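PDB 4JA0: phosphoribosylaminoimidazole carboxylase from Bombyx mori, which is a bifunctional enzyme of purine biosynthesis, probably carboxylating aminoimidazole ribonucleotide and joining the product to aspartate to give SAICAR. Local coordinates for residues F68-S73 with F176-K181; I99-R104 with E146-A151; M193-G198 with I205-V210. All coordinates share one frame; numbering follows the deposited sequence.

Contact 1: residues F68-S73 with F176-K181; sequences FEILKS and FEILEK
No ring or other flat group stands between L71 and I178, whose methyl groups make the closest touch here; the neighbouring I70 and L179 are just as aliphatic. The case is a helix-helix crossing inside the SAICAR synthetase part of the chain, where helix 57-74 meets helix 162-183. The local axes pass 10.8 Å apart, at 116° between their N-to-C directions; the patch they share is small and wholly apolar, with no hydrogen bond across it. L71 lies slantwise across I178, its CD2 methyl reaching both ends of the branched side chain: 3.9 Å to CG2 and 4.0 Å to CD1. With CG1 anti to the carbonyl carbon (chi1 -70°), I178 has its CG2 opposite the backbone N, and both branches meet the leucine. On the flank, I70 CG2 comes to 4.3 Å from I178 CG2. Other elements close round the patch: Y396 of helix 396-420 packs on I70, L190 and M193 of strand 188-200 on L179, and L207 on L71. Farther along helix 162-183, K181 NZ is hydrogen-bonded to Y346 OH of a second subunit. The same L71 methyl, CD2, also approaches L179 CD2, more loosely, at 4.5 Å.

Contact 2: residues I99-R104 with E146-A151; sequences IEWVTR and EQIISA. With SO4 (sulfate ion), chain J.
A buried apolar joint between a strand and a short helix brings I99 and W101 against I148, while the far end of the strand, at R104, reaches a bound sulfate. I99 and I148 extend toward each other tip to tip, with 4.0 Å between their CD1 methyls. The same I148 CD1 stands 4.3 Å from W101 CH2, approaching the indole obliquely. I99 also serves as a wall for that ring: with CG1 anti to the carbonyl carbon (chi1 -53°), its CG2 is turned over one indole face, 3.6 Å above the plane and toward the rim. F197 meets W101 edge-to-face. In the fold, strand 100-104 runs between strands 123-132 and 188-200 of an antiparallel sheet, and helix 145-150 packs beside the start of the strand. That helix also faces a third subunit, where E146 OE2 forms a salt bridge with K128 of that subunit and Q147 NE2 donates to P116 O of the same neighbour. At the other end, R104 NH1 donates to sulfate O2 over 3.3 Å, with an N-H...O angle of 151°, and the sulfur lies at the guanidinium edge, in its plane. V102 CG1 rests over the centre of one guanidinium face at 4.0 Å. E130 OE1 forms a salt bridge with R104 NE, and S110 N is a further donor to the sulfate. The ion probably came from the crystallisation liquor, but it may mark a pocket for an anionic group. A leucine in place of R104 would probably leave E130 without its salt-bridge mate and strip the sulfate of a charged donor.

Contact 3: residues M193-G198 with I205-V210; sequences MKIEFG and IVLADV. With SO4 (sulfate ion), chain H.
V206 O is approached by two neighbours across the strands: G198 N donates to it at 3.0 Å, nearly along the carbonyl direction, and F197 CA brings a C-H to it at 3.4 Å. V206 N returns the bond to G198 O at 2.9 Å, making G198 and V206 an antiparallel hydrogen-bonded pair in the beta hairpin of strands 188-200 and 205-207. A third link, A208 N to E196 O, lies in the carbonyl plane. F197 and L207 form the adjoining non-hydrogen-bonded pair. The F197 ring receives V206 O at its edge, and its CD2 packs 3.7 Å from I205 CG2, the two side chains crossing at about a right angle. L207 swings CG to the far side from its amide nitrogen (chi1 174°) and lays CD1 against I195 CB at 3.7 Å. Beyond the paired residues, E196 and D209 run side by side, carboxylate planes 19° apart; E196 OE1 and D209 OD1, both acceptors, probably repel if both groups are charged. At the other end, I205 N donates to a sulfate O1 at 3.2 Å. Helix 162-183 backs the hairpin, with T172 on I195 and F197 and I175 on L207, while C94 of strand 94-96 packs on V206 and A208.

Overall arrangement
All three contacts fall within the SAICAR synthetase range and illustrate how one layered unit is assembled from both distant and adjacent parts of a chain. In sequence, contact 2 is nested inside the loop closed by contact 1, and contact 3 follows both. Their centres lie about 21 Å apart for contacts 1 and 2, and about 13 Å from contact 3 to each of the others. Strands 100-104 and 188-200 are neighbours in one antiparallel sheet, which joins contacts 2 and 3 by backbone bonding. Helix 162-183 leads directly into strand 188-200 and packs on that sheet. Contact 1 thus ties a second helix to the sheet's helical layer, whereas contact 2 sets against the sheet a short helix that also meets a third subunit.

Contact 1: residues F68-S73 with F176-K181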
loop_
_atom_site.group_PDB
_atom_site.type_symbol
_atom_site.label_atom_id
_atom_site.label_comp_id
_atom_site.label_asym_id
_atom_site.label_seq_id
_atom_site.Cartn_x
_atom_site.Cartn_y
_atom_site.Cartn_z
ATOM N N PHE A 68 -21.840 -49.714 2.919
ATOM C CA PHE A 68 -22.718 -48.573 2.676
ATOM C C PHE A 68 -22.716 -47.636 3.876
ATOM O O PHE A 68 -22.788 -46.427 3.709
ATOM C CB PHE A 68 -24.136 -49.040 2.305
ATOM C CG PHE A 68 -24.285 -49.443 0.852
ATOM C CD1 PHE A 68 -25.108 -50.496 0.491
ATOM C CD2 PHE A 68 -23.562 -48.807 -0.149
ATOM C CE1 PHE A 68 -25.230 -50.884 -0.844
ATOM C CE2 PHE A 68 -23.690 -49.190 -1.484
ATOM C CZ PHE A 68 -24.520 -50.229 -1.825
ATOM N N GLU A 69 -22.547 -48.191 5.072
ATOM C CA GLU A 69 -22.453 -47.372 6.273
ATOM C C GLU A 69 -21.185 -46.531 6.216
ATOM O O GLU A 69 -21.192 -45.342 6.582
ATOM C CB GLU A 69 -22.450 -48.236 7.541
ATOM N N ILE A 70 -20.107 -47.120 5.718
ATOM C CA ILE A 70 -18.876 -46.369 5.610
ATOM C C ILE A 70 -19.048 -45.250 4.589
ATOM O O ILE A 70 -18.596 -44.113 4.817
ATOM C CB ILE A 70 -17.714 -47.267 5.178
ATOM C CG1 ILE A 70 -17.467 -48.358 6.232
ATOM C CG2 ILE A 70 -16.468 -46.442 4.857
ATOM C CD1 ILE A 70 -16.343 -49.305 5.868
ATOM N N LEU A 71 -19.763 -45.541 3.500
ATOM C CA LEU A 71 -19.881 -44.556 2.424
ATOM C C LEU A 71 -20.866 -43.448 2.745
ATOM O O LEU A 71 -20.699 -42.317 2.279
ATOM C CB LEU A 71 -20.249 -45.237 1.099
ATOM C CG LEU A 71 -19.093 -46.044 0.502
ATOM C CD1 LEU A 71 -19.537 -46.824 -0.743
ATOM C CD2 LEU A 71 -17.928 -45.108 0.180
ATOM N N LYS A 72 -21.884 -43.772 3.534
ATOM C CA LYS A 72 -22.852 -42.778 3.959
ATOM C C LYS A 72 -22.158 -41.788 4.885
ATOM O O LYS A 72 -22.378 -40.574 4.821
ATOM C CB LYS A 72 -24.004 -43.446 4.706
ATOM C CG LYS A 72 -25.050 -44.078 3.818
ATOM C CD LYS A 72 -26.457 -43.757 4.307
ATOM C CE LYS A 72 -27.138 -44.968 4.925
ATOM N NZ LYS A 72 -28.509 -44.609 5.410
ATOM N N SER A 73 -21.261 -42.324 5.701
ATOM C CA SER A 73 -20.582 -41.532 6.701
ATOM C C SER A 73 -19.567 -40.593 6.041
ATOM O O SER A 73 -19.184 -39.571 6.616
ATOM C CB SER A 73 -19.920 -42.468 7.727
ATOM O OG SER A 73 -19.826 -41.881 9.020
ATOM N N PHE A 176 -14.065 -45.952 -4.733
ATOM C CA PHE A 176 -12.902 -46.803 -4.758
ATOM C C PHE A 176 -11.802 -46.238 -3.837
ATOM O O PHE A 176 -11.216 -46.967 -3.039
ATOM C CB PHE A 176 -12.356 -46.926 -6.170
ATOM C CG PHE A 176 -11.123 -47.760 -6.245
ATOM C CD1 PHE A 176 -11.211 -49.123 -6.436
ATOM C CD2 PHE A 176 -9.869 -47.193 -6.019
ATOM C CE1 PHE A 176 -10.061 -49.890 -6.467
ATOM C CE2 PHE A 176 -8.723 -47.953 -6.038
ATOM C CZ PHE A 176 -8.811 -49.296 -6.265
ATOM N N GLU A 177 -11.532 -44.943 -3.928
ATOM C CA GLU A 177 -10.451 -44.359 -3.150
ATOM C C GLU A 177 -10.702 -44.450 -1.635
ATOM O O GLU A 177 -9.795 -44.781 -0.856
ATOM C CB GLU A 177 -10.249 -42.913 -3.575
ATOM C CG GLU A 177 -9.522 -42.748 -4.913
ATOM C CD GLU A 177 -9.580 -41.311 -5.424
ATOM O OE1 GLU A 177 -10.484 -40.564 -4.971
ATOM O OE2 GLU A 177 -8.726 -40.923 -6.261
ATOM N N ILE A 178 -11.950 -44.218 -1.236
ATOM C CA ILE A 178 -12.363 -44.323 0.158
ATOM C C ILE A 178 -12.189 -45.724 0.714
ATOM O O ILE A 178 -11.577 -45.909 1.757
ATOM C CB ILE A 178 -13.846 -43.938 0.308
ATOM C CG1 ILE A 178 -14.018 -42.444 0.074
ATOM C CG2 ILE A 178 -14.388 -44.360 1.683
ATOM C CD1 ILE A 178 -15.439 -42.019 0.025
ATOM N N LEU A 179 -12.716 -46.701 -0.013
ATOM C CA LEU A 179 -12.638 -48.100 0.381
ATOM C C LEU A 179 -11.206 -48.608 0.304
ATOM O O LEU A 179 -10.800 -49.462 1.104
ATOM C CB LEU A 179 -13.548 -48.950 -0.502
ATOM C CG LEU A 179 -15.021 -48.568 -0.392
ATOM C CD1 LEU A 179 -15.812 -49.373 -1.379
ATOM C CD2 LEU A 179 -15.526 -48.810 1.016
ATOM N N GLU A 180 -10.447 -48.075 -0.652
ATOM C CA GLU A 180 -9.049 -48.430 -0.812
ATOM C C GLU A 180 -8.347 -48.055 0.472
ATOM O O GLU A 180 -7.522 -48.812 1.004
ATOM C CB GLU A 180 -8.425 -47.691 -2.007
ATOM C CG GLU A 180 -6.980 -48.102 -2.285
ATOM C CD GLU A 180 -6.278 -47.349 -3.426
ATOM O OE1 GLU A 180 -5.339 -47.949 -4.012
ATOM O OE2 GLU A 180 -6.638 -46.188 -3.742
ATOM N N LYS A 181 -8.709 -46.874 0.977
ATOM C CA LYS A 181 -8.135 -46.334 2.194
ATOM C C LYS A 181 -8.545 -47.182 3.409
ATOM O O LYS A 181 -7.692 -47.619 4.191
ATOM C CB LYS A 181 -8.610 -44.891 2.346
ATOM C CG LYS A 181 -7.592 -43.971 2.969
ATOM C CD LYS A 181 -6.317 -43.970 2.135
ATOM C CE LYS A 181 -6.393 -43.044 0.945
ATOM N NZ LYS A 181 -5.083 -43.048 0.224
#

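Contact 2: residues I99-R104 with E146-A151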
loop_
_atom_site.group_PDB
_atom_site.type_symbol
_atom_site.label_atom_id
_atom_site.label_comp_id
_atom_site.label_asym_id
_atom_site.label_seq_id
_atom_site.Cartn_x
_atom_site.Cartn_y
_atom_site.Cartn_z
ATOM N N ILE A 99 -25.451 -49.717 -16.341
ATOM C CA ILE A 99 -24.009 -49.681 -16.529
ATOM C C ILE A 99 -23.336 -50.220 -15.286
ATOM O O ILE A 99 -23.703 -49.859 -14.165
ATOM C CB ILE A 99 -23.481 -48.254 -16.732
ATOM C CG1 ILE A 99 -24.249 -47.559 -17.855
ATOM C CG2 ILE A 99 -21.969 -48.265 -16.988
ATOM C CD1 ILE A 99 -24.016 -48.182 -19.221
ATOM N N GLU A 100 -22.363 -51.100 -15.473
ATOM C CA GLU A 100 -21.456 -51.433 -14.388
ATOM C C GLU A 100 -20.257 -50.476 -14.412
ATOM O O GLU A 100 -19.529 -50.397 -15.400
ATOM C CB GLU A 100 -21.007 -52.888 -14.487
ATOM C CG GLU A 100 -22.112 -53.879 -14.179
ATOM C CD GLU A 100 -21.683 -55.315 -14.392
ATOM O OE1 GLU A 100 -20.509 -55.522 -14.773
ATOM O OE2 GLU A 100 -22.519 -56.224 -14.172
ATOM N N TRP A 101 -20.073 -49.739 -13.319
ATOM C CA TRP A 101 -18.964 -48.799 -13.194
ATOM C C TRP A 101 -17.781 -49.447 -12.468
ATOM O O TRP A 101 -17.872 -49.773 -11.286
ATOM C CB TRP A 101 -19.421 -47.517 -12.490
ATOM C CG TRP A 101 -20.569 -46.872 -13.182
ATOM C CD1 TRP A 101 -21.882 -47.249 -13.116
ATOM C CD2 TRP A 101 -20.514 -45.756 -14.085
ATOM N NE1 TRP A 101 -22.648 -46.421 -13.912
ATOM C CE2 TRP A 101 -21.830 -45.498 -14.515
ATOM C CE3 TRP A 101 -19.483 -44.951 -14.555
ATOM C CZ2 TRP A 101 -22.139 -44.462 -15.409
ATOM C CZ3 TRP A 101 -19.790 -43.925 -15.442
ATOM C CH2 TRP A 101 -21.104 -43.688 -15.855
ATOM N N VAL A 102 -16.691 -49.660 -13.195
ATOM C CA VAL A 102 -15.556 -50.434 -12.700
ATOM C C VAL A 102 -14.330 -49.548 -12.487
ATOM O O VAL A 102 -14.049 -48.670 -13.299
ATOM C CB VAL A 102 -15.195 -51.593 -13.679
ATOM C CG1 VAL A 102 -13.936 -52.286 -13.230
ATOM C CG2 VAL A 102 -16.317 -52.572 -13.780
ATOM N N THR A 103 -13.639 -49.730 -11.368
ATOM C CA THR A 103 -12.404 -48.982 -11.072
ATOM C C THR A 103 -11.273 -49.948 -10.777
ATOM O O THR A 103 -11.478 -50.922 -10.061
ATOM C CB THR A 103 -12.557 -48.021 -9.855
ATOM O OG1 THR A 103 -13.763 -47.267 -9.985
ATOM C CG2 THR A 103 -11.433 -47.040 -9.823
ATOM N N ARG A 104 -10.087 -49.659 -11.306
ATOM C CA ARG A 104 -8.899 -50.476 -11.074
ATOM C C ARG A 104 -7.744 -49.646 -10.576
ATOM O O ARG A 104 -7.529 -48.543 -11.055
ATOM C CB ARG A 104 -8.446 -51.122 -12.377
ATOM C CG ARG A 104 -9.561 -51.719 -13.168
ATOM C CD ARG A 104 -9.040 -52.261 -14.469
ATOM N NE ARG A 104 -10.139 -52.628 -15.355
ATOM C CZ ARG A 104 -10.748 -53.806 -15.326
ATOM N NH1 ARG A 104 -10.361 -54.744 -14.457
ATOM N NH2 ARG A 104 -11.742 -54.048 -16.166
ATOM N N GLU A 146 -18.866 -41.801 -24.650
ATOM C CA GLU A 146 -19.616 -41.381 -25.830
ATOM C C GLU A 146 -20.795 -42.321 -26.087
ATOM O O GLU A 146 -21.913 -41.869 -26.360
ATOM C CB GLU A 146 -18.704 -41.338 -27.070
ATOM C CG GLU A 146 -17.651 -40.225 -27.110
ATOM C CD GLU A 146 -16.371 -40.534 -26.338
ATOM O OE1 GLU A 146 -16.306 -41.576 -25.642
ATOM O OE2 GLU A 146 -15.413 -39.732 -26.447
ATOM N N GLN A 147 -20.551 -43.628 -25.979
ATOM C CA GLN A 147 -21.619 -44.612 -26.166
ATOM C C GLN A 147 -22.752 -44.430 -25.160
ATOM O O GLN A 147 -23.935 -44.477 -25.519
ATOM C CB GLN A 147 -21.072 -46.037 -26.112
ATOM C CG GLN A 147 -20.264 -46.406 -27.343
ATOM C CD GLN A 147 -19.649 -47.795 -27.263
ATOM O OE1 GLN A 147 -18.609 -47.986 -26.626
ATOM N NE2 GLN A 147 -20.261 -48.759 -27.950
ATOM N N ILE A 148 -22.399 -44.180 -23.906
ATOM C CA ILE A 148 -23.421 -43.962 -22.906
ATOM C C ILE A 148 -24.256 -42.722 -23.228
ATOM O O ILE A 148 -25.485 -42.759 -23.159
ATOM C CB ILE A 148 -22.804 -43.836 -21.517
ATOM C CG1 ILE A 148 -22.007 -45.114 -21.214
ATOM C CG2 ILE A 148 -23.887 -43.583 -20.490
ATOM C CD1 ILE A 148 -21.371 -45.180 -19.827
ATOM N N ILE A 149 -23.605 -41.649 -23.654
ATOM C CA ILE A 149 -24.330 -40.426 -23.975
ATOM C C ILE A 149 -25.207 -40.587 -25.224
ATOM O O ILE A 149 -26.362 -40.161 -25.243
ATOM C CB ILE A 149 -23.363 -39.200 -24.120
ATOM C CG1 ILE A 149 -23.081 -38.581 -22.758
ATOM C CG2 ILE A 149 -23.942 -38.124 -25.025
ATOM C CD1 ILE A 149 -21.959 -39.227 -22.032
ATOM N N SER A 150 -24.669 -41.203 -26.265
ATOM C CA SER A 150 -25.441 -41.338 -27.484
ATOM C C SER A 150 -26.603 -42.319 -27.283
ATOM O O SER A 150 -27.594 -42.268 -28.005
ATOM C CB SER A 150 -24.534 -41.752 -28.650
ATOM O OG SER A 150 -23.582 -40.734 -28.966
ATOM N N ALA A 151 -26.519 -43.148 -26.244
ATOM C CA ALA A 151 -27.561 -44.125 -25.947
ATOM C C ALA A 151 -28.835 -43.451 -25.451
ATOM O O ALA A 151 -29.921 -44.036 -25.513
ATOM C CB ALA A 151 -27.068 -45.095 -24.906
HETATM S S SO4 J . -12.481 -58.009 -14.831
HETATM O O1 SO4 J . -12.721 -59.449 -14.794
HETATM O O2 SO4 J . -11.095 -57.831 -15.244
HETATM O O3 SO4 J . -13.389 -57.371 -15.788
HETATM O O4 SO4 J . -12.670 -57.400 -13.510
#

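Contact 3: residues M193-G198 with I205-V210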
loop_
_atom_site.group_PDB
_atom_site.type_symbol
_atom_site.label_atom_id
_atom_site.label_comp_id
_atom_site.label_asym_id
_atom_site.label_seq_id
_atom_site.Cartn_x
_atom_site.Cartn_y
_atom_site.Cartn_z
ATOM N N MET A 193 -12.977 -52.691 -8.344
ATOM C CA MET A 193 -14.351 -52.678 -7.844
ATOM C C MET A 193 -15.357 -52.502 -8.942
ATOM O O MET A 193 -15.046 -51.921 -9.969
ATOM C CB MET A 193 -14.575 -51.496 -6.928
ATOM C CG MET A 193 -14.336 -51.716 -5.486
ATOM S SD MET A 193 -15.061 -50.227 -4.833
ATOM C CE MET A 193 -16.767 -50.736 -4.848
ATOM N N LYS A 194 -16.592 -52.905 -8.672
ATOM C CA LYS A 194 -17.711 -52.630 -9.571
ATOM C C LYS A 194 -18.893 -52.147 -8.742
ATOM O O LYS A 194 -19.226 -52.737 -7.705
ATOM C CB LYS A 194 -18.108 -53.886 -10.366
ATOM N N ILE A 195 -19.527 -51.070 -9.193
ATOM C CA ILE A 195 -20.706 -50.572 -8.513
ATOM C C ILE A 195 -21.727 -50.257 -9.577
ATOM O O ILE A 195 -21.399 -50.268 -10.757
ATOM C CB ILE A 195 -20.411 -49.310 -7.686
ATOM C CG1 ILE A 195 -19.778 -48.244 -8.574
ATOM C CG2 ILE A 195 -19.503 -49.620 -6.535
ATOM C CD1 ILE A 195 -19.453 -46.949 -7.836
ATOM N N GLU A 196 -22.952 -49.957 -9.156
ATOM C CA GLU A 196 -24.022 -49.588 -10.072
ATOM C C GLU A 196 -24.832 -48.418 -9.507
ATOM O O GLU A 196 -24.967 -48.290 -8.302
ATOM C CB GLU A 196 -24.911 -50.802 -10.350
ATOM C CG GLU A 196 -24.248 -51.862 -11.246
ATOM C CD GLU A 196 -25.040 -53.176 -11.343
ATOM O OE1 GLU A 196 -26.269 -53.168 -11.098
ATOM O OE2 GLU A 196 -24.424 -54.225 -11.656
ATOM N N PHE A 197 -25.373 -47.570 -10.377
ATOM C CA PHE A 197 -26.142 -46.396 -9.949
ATOM C C PHE A 197 -27.604 -46.482 -10.388
ATOM O O PHE A 197 -27.949 -47.220 -11.318
ATOM C CB PHE A 197 -25.558 -45.107 -10.538
ATOM C CG PHE A 197 -24.212 -44.705 -9.977
ATOM C CD1 PHE A 197 -23.035 -44.999 -10.670
ATOM C CD2 PHE A 197 -24.125 -43.979 -8.791
ATOM C CE1 PHE A 197 -21.801 -44.606 -10.163
ATOM C CE2 PHE A 197 -22.906 -43.589 -8.292
ATOM C CZ PHE A 197 -21.743 -43.895 -8.971
ATOM N N GLY A 198 -28.459 -45.717 -9.716
ATOM C CA GLY A 198 -29.859 -45.612 -10.096
ATOM C C GLY A 198 -30.296 -44.168 -9.933
ATOM O O GLY A 198 -29.571 -43.378 -9.330
ATOM N N ILE A 205 -29.060 -38.994 -8.670
ATOM C CA ILE A 205 -28.320 -40.228 -8.901
ATOM C C ILE A 205 -27.753 -40.799 -7.602
ATOM O O ILE A 205 -26.945 -40.158 -6.923
ATOM C CB ILE A 205 -27.185 -40.015 -9.923
ATOM C CG1 ILE A 205 -27.768 -39.595 -11.269
ATOM C CG2 ILE A 205 -26.367 -41.294 -10.093
ATOM C CD1 ILE A 205 -26.723 -39.439 -12.350
ATOM N N VAL A 206 -28.164 -42.012 -7.261
ATOM C CA VAL A 206 -27.716 -42.606 -6.012
ATOM C C VAL A 206 -26.902 -43.877 -6.275
ATOM O O VAL A 206 -27.138 -44.578 -7.266
ATOM C CB VAL A 206 -28.914 -42.893 -5.050
ATOM C CG1 VAL A 206 -29.658 -41.600 -4.695
ATOM C CG2 VAL A 206 -29.866 -43.866 -5.676
ATOM N N LEU A 207 -25.916 -44.141 -5.417
ATOM C CA LEU A 207 -25.171 -45.405 -5.460
ATOM C C LEU A 207 -26.113 -46.469 -4.932
ATOM O O LEU A 207 -26.580 -46.371 -3.791
ATOM C CB LEU A 207 -23.922 -45.314 -4.593
ATOM C CG LEU A 207 -23.155 -46.613 -4.446
ATOM C CD1 LEU A 207 -22.481 -46.979 -5.745
ATOM C CD2 LEU A 207 -22.137 -46.484 -3.332
ATOM N N ALA A 208 -26.392 -47.495 -5.726
ATOM C CA ALA A 208 -27.629 -48.209 -5.468
ATOM C C ALA A 208 -27.648 -49.727 -5.493
ATOM O O ALA A 208 -28.675 -50.330 -5.150
ATOM C CB ALA A 208 -28.684 -47.682 -6.411
ATOM N N ASP A 209 -26.559 -50.366 -5.883
ATOM C CA ASP A 209 -26.626 -51.825 -5.993
ATOM C C ASP A 209 -26.267 -52.505 -4.676
ATOM O O ASP A 209 -26.970 -52.382 -3.677
ATOM C CB ASP A 209 -25.755 -52.339 -7.155
ATOM C CG ASP A 209 -26.006 -53.817 -7.476
ATOM O OD1 ASP A 209 -25.156 -54.439 -8.160
ATOM O OD2 ASP A 209 -27.052 -54.351 -7.038
ATOM N N VAL A 210 -25.169 -53.245 -4.717
ATOM C CA VAL A 210 -24.702 -54.059 -3.627
ATOM C C VAL A 210 -23.190 -54.077 -3.769
ATOM O O VAL A 210 -22.670 -54.317 -4.852
ATOM C CB VAL A 210 -25.260 -55.470 -3.747
ATOM C CG1 VAL A 210 -24.313 -56.464 -3.126
ATOM C CG2 VAL A 210 -26.631 -55.542 -3.106
HETATM S S SO4 H . -26.700 -35.859 -7.508
HETATM O O1 SO4 H . -27.508 -36.184 -8.684
HETATM O O2 SO4 H . -27.140 -34.574 -6.967
HETATM O O3 SO4 H . -26.821 -36.901 -6.462
HETATM O O4 SO4 H . -25.321 -35.722 -7.975
#